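Long-range contacts in malarial CLPB2 atpase/hsp101 protein (Plasmodium falciparum, PDB 4IOD), which is probably an ATP-hydrolysing chaperone of the ClpA/ClpB family, represented here by its helical amino-terminal Clp domain: residues 30-35 and 75-80; 34-39 and 90-95; 62-67 and 132-137; 114-119 and 143-148. All coordinates share one frame; numbering follows the deposited sequence.

Contact 1: 30-35 and 75-80; sequences YGHNKL and TRAGAP. With SO4 (sulfate ion), chain E.
Tyr30 and Gly31, where helix 14-29 gives out, run beside residues 76-78 of the loop that follows helix 61-74, with Ala77 N giving a 3.0 Å hydrogen bond to Tyr30 O and Gly78 N only a weak one to the same oxygen. Gly31, at positive phi, is the C-prime residue of a Schellman motif ending the first helix. Positive phi favours glycine, and with no side chain Gly31 lets its CA come within 3.4 Å of Ala79 O.

The guanidinium of Arg76 lies almost flat on one face of the Tyr30 ring, planes 26° apart, in an off-centre cation-pi stack. Arg76 NH2 does the closest touching, 3.1 Å from Tyr30 CE2 and nearer the rim than the middle. The bend at chi3 (-65°) folds the arginine back over the ring; Arg76 NH1 then reaches Gly78 O, 3.1 Å away in the guanidinium plane, and Ser29 O, while NH2 forms a salt bridge with Glu73.

His32 works through both nitrogens. His32 NE2 donates to Thr75 O at 2.7 Å, with the oxygen in the ring plane but the bond bent to 131°. His32 ND1 donates to sulfate O3 at 3.0 Å, and the CB of Ala77 sits over one face of the His32 ring, 3.9 Å from the centroid. Asn33 N and Lys34 N also hold the anion, which is probably from the crystallisation liquor.

With both ring nitrogens donating, His32 is probably protonated, a state that the neighbouring sulfate would favour, while Arg76 ties a planar cation to ring, carbonyls and carboxylate at once.

Contact 2: 34-39 and 90-95; sequences KLKPIH and SAEVKE. With SO4 (sulfate ion), chain E.
Ser90 meets Leu35 through two hydrogen bonds, both ending on the carbonyl oxygen of Leu35. Ser90 N donates to Leu35 O at 3.1 Å, and Ser90 OG donates to it at 2.6 Å, the hydroxyl lying in the carbonyl plane. The same hydroxyl oxygen, Ser90 OG, accepts from Val93 N at 3.1 Å, the capping bond of helix 91-106. With chi1 at 58°, OG sits between the backbone N and the carbonyl carbon of Ser90, a position from which it can serve the strand and the helix end together. Serine suits an N-cap because its short side chain can turn back to the first turn of its helix. On the other segment, His39 ND1 accepts from Lys36 N, binding the start of helix 37-46 to its own N-cap residue.

The apolar part centres on Val93. Val93 CG2 lies 3.7 Å from Pro37 CD, the two side chains running past one another in opposite directions, and also meets Leu35 CG at 4.1 Å, where the side chains cross nearly at right angles. Proline fits the first turn of a helix, where no amide hydrogen is required of it, and its ring gives Val93 and the CB of Glu92 a compact surface.

Charge plays a looser part. The aliphatic stem of Lys36 packs against Ser90 CB, with Lys36 CE 3.5 Å away, and its amino group stays near the Glu92 carboxylate without contact.

Strand 34-35 pairs in parallel with strand 88-89 just before this cap, Leu35 reaches helix 14-29, and Pro37 touches Val127 of helix 125-133.

Contact 3: 62-67 and 132-137; sequences ANLKEY and NEVYLT
Tyr67 reaches from helix 61-74 to the end of helix 125-133, where its ring meets Glu133 and Val134. From CB the side chain leaves with CG anti to the carbonyl carbon (chi1 -76°), which swings the ring across to the other segment. The first ring atom to meet it is Tyr67 CD2, 3.9 Å from Val134 CG1; the tyrosine and valine side chains pass one another in opposite directions. CE2 is near both Val134 CG1 and Glu133 CB. On the other rim CE1 also approaches Glu133 CB, and Tyr67 CZ comes closest to Glu133 CB at 3.7 Å. This methylene therefore stands over one face of the ring, Glu133 CB lying 3.9 Å from the Tyr67 centroid and 22° off the normal, a CH-pi contact. At the tip, Tyr67 OH is 3.7 Å from Glu133 OE1, with no hydrogen bond between them.

Val134 CG1 also settles on the helix backbone, 4.0 Å from Leu64 N, while Val134 CG2 faces Leu64 CD1 at 4.3 Å. A small branched residue suits this place, since one methyl can serve the tyrosine and the other the leucine. Tyr135, next along, has positive phi and is the C-prime residue of a Schellman motif that ends helix 125-133.

Among the neighbouring helices, Leu64 and Tyr67 both touch Ile130 of helix 125-133. Leu64 also packs on Phe54 of helix 48-56, and Val59, in the loop ahead of helix 61-74, touches both Leu64 and Val134.

Contact 4: 114-119 and 143-148; sequences VEHLLS and AILKRK
Glu115 and Leu145 form the close-packed middle of two nearly antiparallel helices, whose short segments run at 155° to each other, N-to-C, with a closest axis approach of 9.8 Å. Leu145 CD1 presses on the backbone of the facing helix, 3.4 Å from Glu115 O, and its other branch, CD2, meets Ser119 OG at 3.8 Å. The small serine allows this branch to come close. Glu115 CG lies 3.6 Å from Ile144 CG2, so the aliphatic part of the glutamate serves as apolar surface, and farther along Ile144 CD1 meets Leu118 CD2.

The polar side is looser. Lys148 runs extended until chi4 (67°), where its end turns so that NZ faces both carboxylate oxygens of Glu115. Lys148 NZ is 3.1 Å from Glu115 OE2 in a salt bridge whose hydrogen bonds are weak. Lys148 NZ also bridges to Asp113, and Glu115 OE2 is hydrogen-bonded to Tyr49 OH. Lys148 and Tyr49 probably favour the charge of the buried Glu115, while the nearby Asp113 carboxylate would work against it; the long lysine is shared between the two acids. A water links His116 NE2 to Leu145 O, 2.9 Å from each, and ND1 is paired with Asp113 N.

Apolar residues in the middle and a charged pair at one end give an antiparallel helix pair within the mainly helical Clp amino-terminal domain, joining helix 138-153 to helix 114-121, whose other sides meet helices 14-29, 37-46 and 48-56.

Contacts 1 and 2 adjoin, their centres about 12 Å apart. They share Lys34 and Leu35, and the His32 ring of one meets the His39 ring of the other, with His32 CD2 3.4 Å from His39 NE2. The sulfate touches both and probably comes from the crystallisation liquor. Contact 4 lies on the opposite side of the chain's centre, about 29 Å from contact 1 between centres. Contact 3 joins helix 61-74, which leads into the 75-80 loop of contact 1, to the end of helix 125-133; its centre is about 17 Å from that of contact 4, and their nearest atoms are about 5 Å apart. All four lie within the Clp amino-terminal (Clp R) region.

Contact 1: 30-35 and 75-80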
# COMPACT_ATOMS: atom_id res chain seq x y z
N TYR B 30 -15.85 0.94 5.12
CA TYR B 30 -15.65 0.24 6.40
C TYR B 30 -16.04 1.13 7.60
O TYR B 30 -15.74 0.81 8.76
CB TYR B 30 -14.22 -0.33 6.49
CG TYR B 30 -14.11 -1.67 5.78
CD1 TYR B 30 -13.87 -1.74 4.42
CD2 TYR B 30 -14.32 -2.85 6.48
CE1 TYR B 30 -13.81 -2.98 3.76
CE2 TYR B 30 -14.25 -4.08 5.84
CZ TYR B 30 -14.01 -4.14 4.50
OH TYR B 30 -13.96 -5.38 3.90
N GLY B 31 -16.73 2.23 7.30
CA GLY B 31 -17.23 3.13 8.32
C GLY B 31 -16.19 4.00 8.98
O GLY B 31 -16.43 4.56 10.05
N HIS B 32 -15.02 4.13 8.35
CA HIS B 32 -13.94 4.93 8.91
C HIS B 32 -13.87 6.30 8.25
O HIS B 32 -13.84 6.40 7.02
CB HIS B 32 -12.59 4.25 8.69
CG HIS B 32 -12.44 2.95 9.41
ND1 HIS B 32 -12.21 2.88 10.77
CD2 HIS B 32 -12.48 1.67 8.97
CE1 HIS B 32 -12.12 1.61 11.13
NE2 HIS B 32 -12.28 0.86 10.06
N ASN B 33 -13.79 7.35 9.07
CA ASN B 33 -13.46 8.68 8.57
C ASN B 33 -11.95 8.87 8.39
O ASN B 33 -11.52 9.83 7.74
CB ASN B 33 -13.99 9.77 9.51
CG ASN B 33 -15.49 9.94 9.41
OD1 ASN B 33 -16.23 9.55 10.31
ND2 ASN B 33 -15.95 10.52 8.30
N LYS B 34 -11.15 7.98 8.97
CA LYS B 34 -9.70 8.07 8.83
C LYS B 34 -9.13 6.90 8.03
O LYS B 34 -9.38 5.74 8.37
CB LYS B 34 -9.01 8.14 10.20
CG LYS B 34 -9.37 9.40 10.97
CD LYS B 34 -8.75 9.43 12.34
CE LYS B 34 -9.39 10.54 13.16
NZ LYS B 34 -9.60 11.76 12.32
N LEU B 35 -8.37 7.22 6.99
CA LEU B 35 -7.72 6.21 6.16
C LEU B 35 -6.63 5.53 6.97
O LEU B 35 -5.81 6.22 7.59
CB LEU B 35 -7.08 6.88 4.93
CG LEU B 35 -6.31 5.99 3.95
CD1 LEU B 35 -7.22 4.94 3.33
CD2 LEU B 35 -5.66 6.84 2.86
N THR B 75 -11.33 -4.96 11.49
CA THR B 75 -11.17 -3.56 11.86
C THR B 75 -12.32 -2.66 11.40
O THR B 75 -12.23 -1.44 11.48
CB THR B 75 -9.83 -2.98 11.35
OG1 THR B 75 -9.77 -3.10 9.92
CG2 THR B 75 -8.66 -3.75 11.99
N ARG B 76 -13.41 -3.27 10.94
CA ARG B 76 -14.58 -2.50 10.53
C ARG B 76 -15.15 -1.68 11.69
O ARG B 76 -15.33 -2.20 12.79
CB ARG B 76 -15.66 -3.44 9.96
CG ARG B 76 -16.99 -2.73 9.65
CD ARG B 76 -18.01 -3.69 9.06
NE ARG B 76 -17.61 -4.20 7.75
CZ ARG B 76 -17.74 -3.52 6.61
NH1 ARG B 76 -18.25 -2.30 6.63
NH2 ARG B 76 -17.35 -4.05 5.47
N ALA B 77 -15.41 -0.40 11.45
CA ALA B 77 -15.96 0.48 12.48
C ALA B 77 -17.49 0.47 12.45
O ALA B 77 -18.14 0.68 13.48
CB ALA B 77 -15.44 1.89 12.29
N GLY B 78 -18.06 0.23 11.28
CA GLY B 78 -19.51 0.17 11.14
C GLY B 78 -19.96 0.09 9.70
O GLY B 78 -19.18 -0.30 8.82
N ALA B 79 -21.22 0.45 9.44
CA ALA B 79 -21.77 0.48 8.09
C ALA B 79 -21.06 1.55 7.25
O ALA B 79 -20.52 2.51 7.80
CB ALA B 79 -23.27 0.77 8.13
N PRO B 80 -21.06 1.37 5.92
CA PRO B 80 -20.47 2.38 5.02
C PRO B 80 -20.95 3.79 5.36
O PRO B 80 -22.14 3.99 5.64
CB PRO B 80 -20.99 1.96 3.65
CG PRO B 80 -21.12 0.46 3.74
CD PRO B 80 -21.53 0.18 5.19
S SO4 E . -12.51 6.30 12.37
O1 SO4 E . -11.73 6.68 13.54
O2 SO4 E . -11.60 6.10 11.24
O3 SO4 E . -13.22 5.04 12.62
O4 SO4 E . -13.49 7.34 12.06
O HOH W 1 -11.47 -1.53 8.22

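Contact 2: 34-39 and 90-95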
# COMPACT_ATOMS: atom_id res chain seq x y z
N LYS B 34 -11.15 7.98 8.97
CA LYS B 34 -9.70 8.07 8.83
C LYS B 34 -9.13 6.90 8.03
O LYS B 34 -9.38 5.74 8.37
CB LYS B 34 -9.01 8.14 10.20
CG LYS B 34 -9.37 9.40 10.97
CD LYS B 34 -8.75 9.43 12.34
CE LYS B 34 -9.39 10.54 13.16
NZ LYS B 34 -9.60 11.76 12.32
N LEU B 35 -8.37 7.22 6.99
CA LEU B 35 -7.72 6.21 6.16
C LEU B 35 -6.63 5.53 6.97
O LEU B 35 -5.81 6.22 7.59
CB LEU B 35 -7.08 6.88 4.93
CG LEU B 35 -6.31 5.99 3.95
CD1 LEU B 35 -7.22 4.94 3.33
CD2 LEU B 35 -5.66 6.84 2.86
N LYS B 36 -6.60 4.20 6.97
CA LYS B 36 -5.58 3.43 7.68
C LYS B 36 -4.76 2.61 6.67
O LYS B 36 -5.22 2.39 5.55
CB LYS B 36 -6.23 2.48 8.70
CG LYS B 36 -6.92 3.21 9.86
CD LYS B 36 -5.90 3.74 10.88
CE LYS B 36 -6.56 4.60 11.96
NZ LYS B 36 -7.45 3.82 12.85
N PRO B 37 -3.55 2.19 7.06
CA PRO B 37 -2.70 1.48 6.09
C PRO B 37 -3.36 0.25 5.46
O PRO B 37 -3.17 0.01 4.27
CB PRO B 37 -1.48 1.07 6.93
CG PRO B 37 -1.37 2.18 7.96
CD PRO B 37 -2.82 2.49 8.31
N ILE B 38 -4.14 -0.51 6.23
CA ILE B 38 -4.80 -1.69 5.69
C ILE B 38 -5.75 -1.36 4.53
O ILE B 38 -5.89 -2.15 3.59
CB ILE B 38 -5.52 -2.49 6.81
CG1 ILE B 38 -6.10 -3.80 6.27
CG2 ILE B 38 -6.61 -1.64 7.49
CD1 ILE B 38 -5.03 -4.71 5.64
N HIS B 39 -6.37 -0.18 4.56
CA HIS B 39 -7.27 0.21 3.47
C HIS B 39 -6.45 0.49 2.21
O HIS B 39 -6.87 0.16 1.09
CB HIS B 39 -8.07 1.44 3.85
CG HIS B 39 -8.84 1.28 5.11
ND1 HIS B 39 -8.74 2.18 6.16
CD2 HIS B 39 -9.71 0.33 5.52
CE1 HIS B 39 -9.52 1.78 7.15
NE2 HIS B 39 -10.12 0.66 6.78
N SER B 90 -5.15 9.07 8.69
CA SER B 90 -4.79 8.81 10.07
C SER B 90 -3.34 9.20 10.28
O SER B 90 -2.59 9.37 9.31
CB SER B 90 -4.94 7.33 10.39
OG SER B 90 -4.14 6.56 9.51
N ALA B 91 -2.93 9.30 11.54
CA ALA B 91 -1.53 9.51 11.87
C ALA B 91 -0.69 8.35 11.35
O ALA B 91 0.46 8.55 10.95
CB ALA B 91 -1.34 9.65 13.37
N GLU B 92 -1.25 7.15 11.35
CA GLU B 92 -0.53 5.99 10.82
C GLU B 92 -0.21 6.18 9.33
O GLU B 92 0.91 5.90 8.89
CB GLU B 92 -1.34 4.70 11.04
CG GLU B 92 -1.48 4.28 12.50
CD GLU B 92 -2.60 5.00 13.24
OE1 GLU B 92 -3.06 6.07 12.76
OE2 GLU B 92 -3.01 4.50 14.31
N VAL B 93 -1.19 6.66 8.57
CA VAL B 93 -1.02 6.84 7.13
C VAL B 93 -0.09 8.02 6.82
O VAL B 93 0.64 8.01 5.83
CB VAL B 93 -2.39 6.98 6.43
CG1 VAL B 93 -2.26 7.62 5.05
CG2 VAL B 93 -3.03 5.61 6.31
N LYS B 94 -0.07 9.02 7.70
CA LYS B 94 0.86 10.12 7.51
C LYS B 94 2.29 9.60 7.60
O LYS B 94 3.15 10.00 6.82
CB LYS B 94 0.60 11.23 8.52
CG LYS B 94 -0.68 11.99 8.21
CD LYS B 94 -0.93 13.09 9.23
CE LYS B 94 -2.15 13.91 8.83
NZ LYS B 94 -2.40 15.03 9.77
N GLU B 95 2.52 8.67 8.52
CA GLU B 95 3.81 8.01 8.62
C GLU B 95 4.08 7.12 7.40
O GLU B 95 5.22 7.04 6.93
CB GLU B 95 3.91 7.19 9.91
CG GLU B 95 5.35 6.95 10.36
CD GLU B 95 5.54 5.62 11.06
OE1 GLU B 95 4.53 4.90 11.26
OE2 GLU B 95 6.69 5.30 11.42
S SO4 E . -12.51 6.30 12.37
O1 SO4 E . -11.73 6.68 13.54
O2 SO4 E . -11.60 6.10 11.24
O3 SO4 E . -13.22 5.04 12.62
O4 SO4 E . -13.49 7.34 12.06

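Contact 3: 62-67 and 132-137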
# COMPACT_ATOMS: atom_id res chain seq x y z
N ALA B 62 -4.43 -15.04 -3.99
CA ALA B 62 -5.62 -15.51 -3.28
C ALA B 62 -5.42 -15.49 -1.76
O ALA B 62 -6.33 -15.12 -1.00
CB ALA B 62 -6.00 -16.90 -3.74
N ASN B 63 -4.24 -15.90 -1.32
CA ASN B 63 -3.92 -15.88 0.09
C ASN B 63 -3.81 -14.46 0.62
O ASN B 63 -4.33 -14.14 1.70
CB ASN B 63 -2.62 -16.64 0.35
CG ASN B 63 -2.76 -18.12 0.14
OD1 ASN B 63 -3.88 -18.62 -0.01
ND2 ASN B 63 -1.64 -18.83 0.12
N LEU B 64 -3.13 -13.61 -0.13
CA LEU B 64 -3.04 -12.20 0.25
C LEU B 64 -4.43 -11.56 0.39
O LEU B 64 -4.70 -10.85 1.37
CB LEU B 64 -2.20 -11.41 -0.75
CG LEU B 64 -2.10 -9.92 -0.43
CD1 LEU B 64 -1.36 -9.70 0.88
CD2 LEU B 64 -1.42 -9.15 -1.55
N LYS B 65 -5.32 -11.83 -0.56
CA LYS B 65 -6.65 -11.23 -0.54
C LYS B 65 -7.43 -11.70 0.69
O LYS B 65 -8.17 -10.94 1.33
CB LYS B 65 -7.41 -11.60 -1.81
CG LYS B 65 -8.85 -11.09 -1.83
CD LYS B 65 -9.69 -11.92 -2.78
CE LYS B 65 -11.05 -11.27 -3.02
NZ LYS B 65 -10.90 -9.95 -3.70
N GLU B 66 -7.29 -12.98 0.99
CA GLU B 66 -7.97 -13.58 2.12
C GLU B 66 -7.54 -12.92 3.43
O GLU B 66 -8.37 -12.57 4.27
CB GLU B 66 -7.64 -15.07 2.14
CG GLU B 66 -8.44 -15.91 3.11
CD GLU B 66 -8.11 -17.39 2.98
OE1 GLU B 66 -7.25 -17.73 2.13
OE2 GLU B 66 -8.71 -18.20 3.71
N TYR B 67 -6.23 -12.74 3.61
CA TYR B 67 -5.70 -12.12 4.83
C TYR B 67 -6.10 -10.65 4.96
O TYR B 67 -6.44 -10.17 6.05
CB TYR B 67 -4.17 -12.23 4.87
CG TYR B 67 -3.62 -13.60 5.22
CD1 TYR B 67 -3.71 -14.10 6.51
CD2 TYR B 67 -2.96 -14.37 4.27
CE1 TYR B 67 -3.18 -15.35 6.84
CE2 TYR B 67 -2.44 -15.62 4.57
CZ TYR B 67 -2.54 -16.10 5.86
OH TYR B 67 -2.02 -17.34 6.17
N ASN B 132 4.12 -11.04 6.53
CA ASN B 132 4.82 -12.20 7.09
C ASN B 132 4.15 -13.51 6.70
O ASN B 132 4.82 -14.49 6.36
CB ASN B 132 4.94 -12.11 8.61
CG ASN B 132 5.53 -13.38 9.22
OD1 ASN B 132 6.68 -13.73 8.95
ND2 ASN B 132 4.73 -14.07 10.03
N GLU B 133 2.82 -13.52 6.72
CA GLU B 133 2.06 -14.71 6.38
C GLU B 133 2.07 -15.09 4.91
O GLU B 133 1.76 -16.23 4.57
CB GLU B 133 0.62 -14.58 6.88
CG GLU B 133 0.50 -14.64 8.40
CD GLU B 133 1.14 -15.90 9.00
OE1 GLU B 133 0.85 -17.01 8.51
OE2 GLU B 133 1.92 -15.77 9.97
N VAL B 134 2.43 -14.15 4.03
CA VAL B 134 2.57 -14.46 2.60
C VAL B 134 4.05 -14.44 2.13
O VAL B 134 4.32 -14.40 0.93
CB VAL B 134 1.69 -13.55 1.72
CG1 VAL B 134 0.21 -13.77 2.04
CG2 VAL B 134 2.05 -12.08 1.91
N TYR B 135 4.96 -14.50 3.09
CA TYR B 135 6.40 -14.64 2.85
C TYR B 135 7.04 -13.40 2.25
O TYR B 135 8.10 -13.51 1.63
CB TYR B 135 6.72 -15.82 1.94
CG TYR B 135 6.21 -17.16 2.41
CD1 TYR B 135 6.94 -17.91 3.32
CD2 TYR B 135 5.03 -17.68 1.91
CE1 TYR B 135 6.49 -19.15 3.74
CE2 TYR B 135 4.56 -18.92 2.34
CZ TYR B 135 5.30 -19.64 3.25
OH TYR B 135 4.87 -20.87 3.68
N LEU B 136 6.40 -12.25 2.40
CA LEU B 136 6.98 -11.02 1.86
C LEU B 136 7.79 -10.34 2.96
O LEU B 136 7.26 -9.59 3.77
CB LEU B 136 5.88 -10.10 1.30
CG LEU B 136 6.37 -8.81 0.65
CD1 LEU B 136 7.21 -9.14 -0.57
CD2 LEU B 136 5.18 -7.93 0.27
N THR B 137 9.08 -10.65 3.01
CA THR B 137 9.95 -10.17 4.07
C THR B 137 10.37 -8.72 3.83
O THR B 137 10.23 -8.22 2.72
CB THR B 137 11.21 -11.05 4.15
OG1 THR B 137 11.93 -10.96 2.92
CG2 THR B 137 10.80 -12.50 4.36

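Contact 4: 114-119 and 143-148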
# COMPACT_ATOMS: atom_id res chain seq x y z
N VAL B 114 4.31 2.81 -6.83
CA VAL B 114 3.63 1.78 -6.04
C VAL B 114 4.59 1.02 -5.12
O VAL B 114 4.22 0.64 -4.00
CB VAL B 114 2.85 0.81 -6.93
CG1 VAL B 114 2.11 -0.22 -6.09
CG2 VAL B 114 1.86 1.58 -7.80
N GLU B 115 5.81 0.81 -5.59
CA GLU B 115 6.80 0.08 -4.80
C GLU B 115 7.18 0.84 -3.53
O GLU B 115 7.42 0.25 -2.48
CB GLU B 115 8.06 -0.19 -5.64
CG GLU B 115 7.82 -1.14 -6.82
CD GLU B 115 7.45 -0.43 -8.12
OE1 GLU B 115 7.01 0.74 -8.07
OE2 GLU B 115 7.62 -1.05 -9.20
N HIS B 116 7.23 2.16 -3.64
CA HIS B 116 7.60 2.99 -2.51
C HIS B 116 6.48 3.06 -1.51
O HIS B 116 6.72 3.11 -0.30
CB HIS B 116 8.01 4.37 -3.01
CG HIS B 116 9.02 4.30 -4.11
ND1 HIS B 116 8.74 4.69 -5.40
CD2 HIS B 116 10.28 3.80 -4.13
CE1 HIS B 116 9.80 4.46 -6.16
NE2 HIS B 116 10.75 3.92 -5.41
N LEU B 117 5.25 3.06 -2.00
CA LEU B 117 4.10 3.01 -1.11
C LEU B 117 4.08 1.66 -0.38
O LEU B 117 3.80 1.59 0.82
CB LEU B 117 2.82 3.22 -1.91
CG LEU B 117 1.52 3.20 -1.10
CD1 LEU B 117 1.59 4.23 0.00
CD2 LEU B 117 0.34 3.45 -2.04
N LEU B 118 4.40 0.59 -1.10
CA LEU B 118 4.47 -0.74 -0.49
C LEU B 118 5.48 -0.76 0.66
O LEU B 118 5.20 -1.30 1.72
CB LEU B 118 4.87 -1.78 -1.55
CG LEU B 118 5.02 -3.24 -1.07
CD1 LEU B 118 3.67 -3.80 -0.72
CD2 LEU B 118 5.66 -4.09 -2.17
N SER B 119 6.64 -0.15 0.45
CA SER B 119 7.64 -0.10 1.50
C SER B 119 7.12 0.67 2.70
O SER B 119 7.30 0.24 3.86
CB SER B 119 8.93 0.56 0.97
OG SER B 119 9.93 0.56 1.97
N ALA B 143 14.65 -5.53 -1.76
CA ALA B 143 15.10 -6.01 -3.07
C ALA B 143 14.25 -5.45 -4.21
O ALA B 143 14.76 -5.18 -5.29
CB ALA B 143 15.14 -7.53 -3.11
N ILE B 144 12.95 -5.30 -3.97
CA ILE B 144 12.07 -4.75 -5.00
C ILE B 144 12.51 -3.32 -5.33
O ILE B 144 12.60 -2.94 -6.51
CB ILE B 144 10.61 -4.76 -4.53
CG1 ILE B 144 10.10 -6.20 -4.46
CG2 ILE B 144 9.74 -3.93 -5.46
CD1 ILE B 144 8.70 -6.33 -3.86
N LEU B 145 12.80 -2.54 -4.28
CA LEU B 145 13.19 -1.14 -4.44
C LEU B 145 14.54 -1.00 -5.14
O LEU B 145 14.70 -0.15 -6.02
CB LEU B 145 13.25 -0.44 -3.08
CG LEU B 145 11.96 0.24 -2.58
CD1 LEU B 145 10.72 -0.61 -2.84
CD2 LEU B 145 12.11 0.58 -1.10
N LYS B 146 15.51 -1.82 -4.73
CA LYS B 146 16.85 -1.82 -5.33
C LYS B 146 16.78 -2.21 -6.80
O LYS B 146 17.41 -1.57 -7.66
CB LYS B 146 17.73 -2.82 -4.59
CG LYS B 146 19.17 -2.39 -4.33
CD LYS B 146 19.79 -1.70 -5.52
CE LYS B 146 21.20 -1.22 -5.20
NZ LYS B 146 22.12 -2.34 -4.87
N ARG B 147 16.03 -3.26 -7.10
CA ARG B 147 15.94 -3.71 -8.47
C ARG B 147 15.27 -2.65 -9.34
O ARG B 147 15.70 -2.40 -10.48
CB ARG B 147 15.17 -5.03 -8.56
CG ARG B 147 14.94 -5.52 -9.98
CD ARG B 147 14.18 -6.84 -9.99
NE ARG B 147 14.18 -7.44 -11.31
CZ ARG B 147 13.28 -7.16 -12.25
NH1 ARG B 147 12.30 -6.29 -12.00
NH2 ARG B 147 13.35 -7.74 -13.44
N LYS B 148 14.24 -2.00 -8.81
CA LYS B 148 13.59 -0.92 -9.55
C LYS B 148 14.60 0.19 -9.88
O LYS B 148 14.64 0.67 -11.01
CB LYS B 148 12.41 -0.34 -8.76
CG LYS B 148 11.58 0.67 -9.56
CD LYS B 148 10.46 1.28 -8.71
CE LYS B 148 9.59 2.22 -9.54
NZ LYS B 148 8.81 1.50 -10.58
O HOH W 2 12.93 2.17 -6.34